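Transcriptional regulator, LacI family (Corynebacterium glutamicum, PDB 3H5T) regulates transcription by binding a palindromic promoter motif, activating the inositol phosphate synthase gene in an inositol-dependent way and acting on other genes probably serving cell wall and mycothiol synthesis. Local coordinates at residues L195-D200 with M245-N250. Sequence-based numbering, arbitrary orientation.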
ATOM      1  N   LEU A 195      17.086  -4.664  -3.670  1.00 26.38           N
ATOM      2  CA  LEU A 195      16.057  -5.275  -4.512  1.00 27.17           C
ATOM      3  C   LEU A 195      14.882  -4.312  -4.643  1.00 27.18           C
ATOM      4  O   LEU A 195      14.485  -3.674  -3.667  1.00 27.34           O
ATOM      5  CB  LEU A 195      15.565  -6.598  -3.909  1.00 26.33           C
ATOM      6  CG  LEU A 195      16.549  -7.765  -3.963  1.00 24.96           C
ATOM      7  CD1 LEU A 195      15.952  -8.997  -3.306  1.00 24.72           C
ATOM      8  CD2 LEU A 195      16.890  -8.053  -5.405  1.00 24.67           C
ATOM      9  N   SER A 196      14.321  -4.218  -5.846  1.00 25.48           N
ATOM     10  CA  SER A 196      13.199  -3.320  -6.104  1.00 22.59           C
ATOM     11  C   SER A 196      12.159  -3.914  -7.021  1.00 20.20           C
ATOM     12  O   SER A 196      12.413  -4.904  -7.717  1.00 19.59           O
ATOM     13  CB  SER A 196      13.690  -2.026  -6.760  1.00 24.43           C
ATOM     14  OG  SER A 196      14.315  -1.175  -5.819  1.00 32.48           O
ATOM     15  N   ILE A 197      10.982  -3.299  -7.025  1.00 17.92           N
ATOM     16  CA  ILE A 197       9.929  -3.725  -7.935  1.00 18.35           C
ATOM     17  C   ILE A 197       9.941  -2.712  -9.092  1.00 17.28           C
ATOM     18  O   ILE A 197      10.856  -1.894  -9.172  1.00 18.72           O
ATOM     19  CB  ILE A 197       8.541  -3.824  -7.230  1.00 19.30           C
ATOM     20  CG1 ILE A 197       8.224  -2.566  -6.424  1.00 16.78           C
ATOM     21  CG2 ILE A 197       8.528  -5.038  -6.308  1.00 18.92           C
ATOM     22  CD1 ILE A 197       6.816  -2.567  -5.886  1.00 15.37           C
ATOM     23  N   ARG A 198       8.949  -2.753  -9.976  1.00 18.05           N
ATOM     24  CA  ARG A 198       8.918  -1.875 -11.156  1.00 17.10           C
ATOM     25  C   ARG A 198       9.456  -0.449 -11.031  1.00 18.05           C
ATOM     26  O   ARG A 198       8.947   0.358 -10.260  1.00 18.99           O
ATOM     27  CB  ARG A 198       7.510  -1.820 -11.734  1.00 17.92           C
ATOM     28  CG  ARG A 198       7.465  -1.356 -13.189  1.00 16.60           C
ATOM     29  CD  ARG A 198       6.068  -1.500 -13.754  1.00 14.84           C
ATOM     30  NE  ARG A 198       5.510  -2.820 -13.458  1.00 14.92           N
ATOM     31  CZ  ARG A 198       4.337  -3.015 -12.860  1.00 13.73           C
ATOM     32  NH1 ARG A 198       3.594  -1.982 -12.498  1.00 11.81           N
ATOM     33  NH2 ARG A 198       3.912  -4.241 -12.609  1.00 13.81           N
ATOM     34  N   LEU A 199      10.489  -0.150 -11.816  1.00 18.17           N
ATOM     35  CA  LEU A 199      11.104   1.174 -11.821  1.00 18.79           C
ATOM     36  C   LEU A 199      10.648   2.031 -13.011  1.00 20.39           C
ATOM     37  O   LEU A 199      10.711   3.258 -12.943  1.00 21.43           O
ATOM     38  CB  LEU A 199      12.639   1.050 -11.822  1.00 13.98           C
ATOM     39  CG  LEU A 199      13.325   0.681 -10.487  1.00 14.51           C
ATOM     40  CD1 LEU A 199      14.742   0.135 -10.717  1.00  8.16           C
ATOM     41  CD2 LEU A 199      13.362   1.910  -9.585  1.00 12.75           C
ATOM     42  N   ASP A 200      10.184   1.395 -14.088  1.00 20.20           N
ATOM     43  CA  ASP A 200       9.747   2.132 -15.270  1.00 23.26           C
ATOM     44  C   ASP A 200       8.817   1.323 -16.187  1.00 24.04           C
ATOM     45  O   ASP A 200       8.596   0.135 -15.963  1.00 25.12           O
ATOM     46  CB  ASP A 200      10.970   2.594 -16.072  1.00 24.33           C
ATOM     47  CG  ASP A 200      10.764   3.956 -16.714  1.00 28.11           C
ATOM     48  OD1 ASP A 200       9.597   4.323 -16.985  1.00 28.41           O
ATOM     49  OD2 ASP A 200      11.771   4.657 -16.954  1.00 30.73           O
ATOM     50  N   MET A 245      18.971  -5.162  -8.236  1.00 26.69           N
ATOM     51  CA  MET A 245      18.142  -5.957  -9.132  1.00 25.09           C
ATOM     52  C   MET A 245      16.656  -5.654  -8.954  1.00 24.52           C
ATOM     53  O   MET A 245      16.220  -5.211  -7.893  1.00 24.15           O
ATOM     54  CB  MET A 245      18.412  -7.452  -8.935  1.00 22.84           C
ATOM     55  CG  MET A 245      19.819  -7.865  -9.373  1.00 19.91           C
ATOM     56  SD  MET A 245      19.901  -9.532 -10.018  1.00 11.51           S
ATOM     57  CE  MET A 245      21.587  -9.555 -10.577  1.00 15.17           C
ATOM     58  N   GLU A 246      15.883  -5.903 -10.007  1.00 24.49           N
ATOM     59  CA  GLU A 246      14.454  -5.628  -9.990  1.00 23.69           C
ATOM     60  C   GLU A 246      13.609  -6.707 -10.657  1.00 24.43           C
ATOM     61  O   GLU A 246      14.109  -7.510 -11.442  1.00 24.98           O
ATOM     62  CB  GLU A 246      14.201  -4.276 -10.678  1.00 22.38           C
ATOM     63  CG  GLU A 246      13.133  -4.268 -11.776  1.00 21.90           C
ATOM     64  CD  GLU A 246      13.033  -2.930 -12.503  1.00 20.91           C
ATOM     65  OE1 GLU A 246      14.085  -2.343 -12.829  1.00 20.08           O
ATOM     66  OE2 GLU A 246      11.904  -2.469 -12.764  1.00 16.81           O
ATOM     67  N   CYS A 247      12.326  -6.736 -10.306  1.00 23.99           N
ATOM     68  CA  CYS A 247      11.383  -7.652 -10.924  1.00 24.82           C
ATOM     69  C   CYS A 247      10.213  -6.780 -11.360  1.00 25.01           C
ATOM     70  O   CYS A 247       9.504  -6.192 -10.539  1.00 27.28           O
ATOM     71  CB  CYS A 247      10.947  -8.777  -9.964  1.00 26.66           C
ATOM     72  SG  CYS A 247      10.239  -8.336  -8.371  1.00 30.64           S
ATOM     73  N   TRP A 248      10.046  -6.662 -12.670  1.00 23.60           N
ATOM     74  CA  TRP A 248       8.994  -5.830 -13.234  1.00 23.55           C
ATOM     75  C   TRP A 248       7.611  -6.192 -12.693  1.00 24.27           C
ATOM     76  O   TRP A 248       6.798  -5.314 -12.395  1.00 24.67           O
ATOM     77  CB  TRP A 248       9.015  -5.951 -14.750  1.00 21.67           C
ATOM     78  CG  TRP A 248       8.432  -4.777 -15.438  1.00 20.65           C
ATOM     79  CD1 TRP A 248       8.980  -3.538 -15.540  1.00 20.98           C
ATOM     80  CD2 TRP A 248       7.190  -4.732 -16.144  1.00 20.01           C
ATOM     81  NE1 TRP A 248       8.158  -2.718 -16.274  1.00 23.90           N
ATOM     82  CE2 TRP A 248       7.049  -3.427 -16.656  1.00 21.48           C
ATOM     83  CE3 TRP A 248       6.178  -5.672 -16.393  1.00 20.58           C
ATOM     84  CZ2 TRP A 248       5.937  -3.030 -17.408  1.00 21.24           C
ATOM     85  CZ3 TRP A 248       5.069  -5.278 -17.140  1.00 20.11           C
ATOM     86  CH2 TRP A 248       4.960  -3.965 -17.639  1.00 20.14           C
ATOM     87  N   ILE A 249       7.342  -7.487 -12.578  1.00 23.86           N
ATOM     88  CA  ILE A 249       6.075  -7.959 -12.044  1.00 23.27           C
ATOM     89  C   ILE A 249       6.316  -8.367 -10.594  1.00 24.43           C
ATOM     90  O   ILE A 249       7.251  -9.107 -10.299  1.00 22.98           O
ATOM     91  CB  ILE A 249       5.546  -9.162 -12.857  1.00 22.41           C
ATOM     92  CG1 ILE A 249       5.146  -8.690 -14.250  1.00 21.34           C
ATOM     93  CG2 ILE A 249       4.372  -9.816 -12.142  1.00 20.51           C
ATOM     94  CD1 ILE A 249       4.907  -9.800 -15.224  1.00 21.72           C
ATOM     95  N   ASN A 250       5.487  -7.863  -9.686  1.00 27.38           N
ATOM     96  CA  ASN A 250       5.631  -8.185  -8.265  1.00 28.64           C
ATOM     97  C   ASN A 250       4.765  -9.393  -7.891  1.00 29.60           C
ATOM     98  O   ASN A 250       3.588  -9.246  -7.573  1.00 28.88           O
ATOM     99  CB  ASN A 250       5.262  -6.958  -7.413  1.00 26.51           C
ATOM    100  CG  ASN A 250       5.621  -7.128  -5.936  1.00 27.01           C
ATOM    101  OD1 ASN A 250       6.682  -7.630  -5.601  1.00 25.07           O
ATOM    102  ND2 ASN A 250       4.737  -6.677  -5.052  1.00 27.87           N
TER
HETATM  103  O   HOH W   1       6.680  -4.574  -9.862  1.00 20.16           O
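S196 in strand 195-197 runs parallel to strand 245-247, the short axes 4.7 Å apart at 30°, with S196 N donating to M245 O (3.0 Å) and C247 N to S196 O (3.2 Å). L195 and M245 share one face of the sheet, where L195 CD2 meets M245 CB beside helix 252-265, apolar chains suiting this buried layer. The loops that follow lie at the C-terminal side of the parallel strands of a mixed sheet in the periplasmic-binding-protein-like fold of LacI regulators, where they typically line the effector cleft. R198, with CG anti to the backbone N (chi1 -160°), lays CG and CD over the pyrrole part of the W248 indole. R198 CZ stands 4.6 Å from the six-membered ring centroid of W248, a cation-pi contact, while NE and NH2 make weak hydrogen bonds to W248 O and NH1 forms a salt bridge with E77; arginine supplies both aliphatic stem and cation. Tryptophan offers a broad pi face and a rim N-H: W248 NE1 donates to D200 O (2.9 Å). Long E246 reaches the loop: E246 OE2 accepts from L199 N (2.9 Å), above the carboxylate plane, while OE1 forms a salt bridge with R212. Water 1 links R198 N to W248 O.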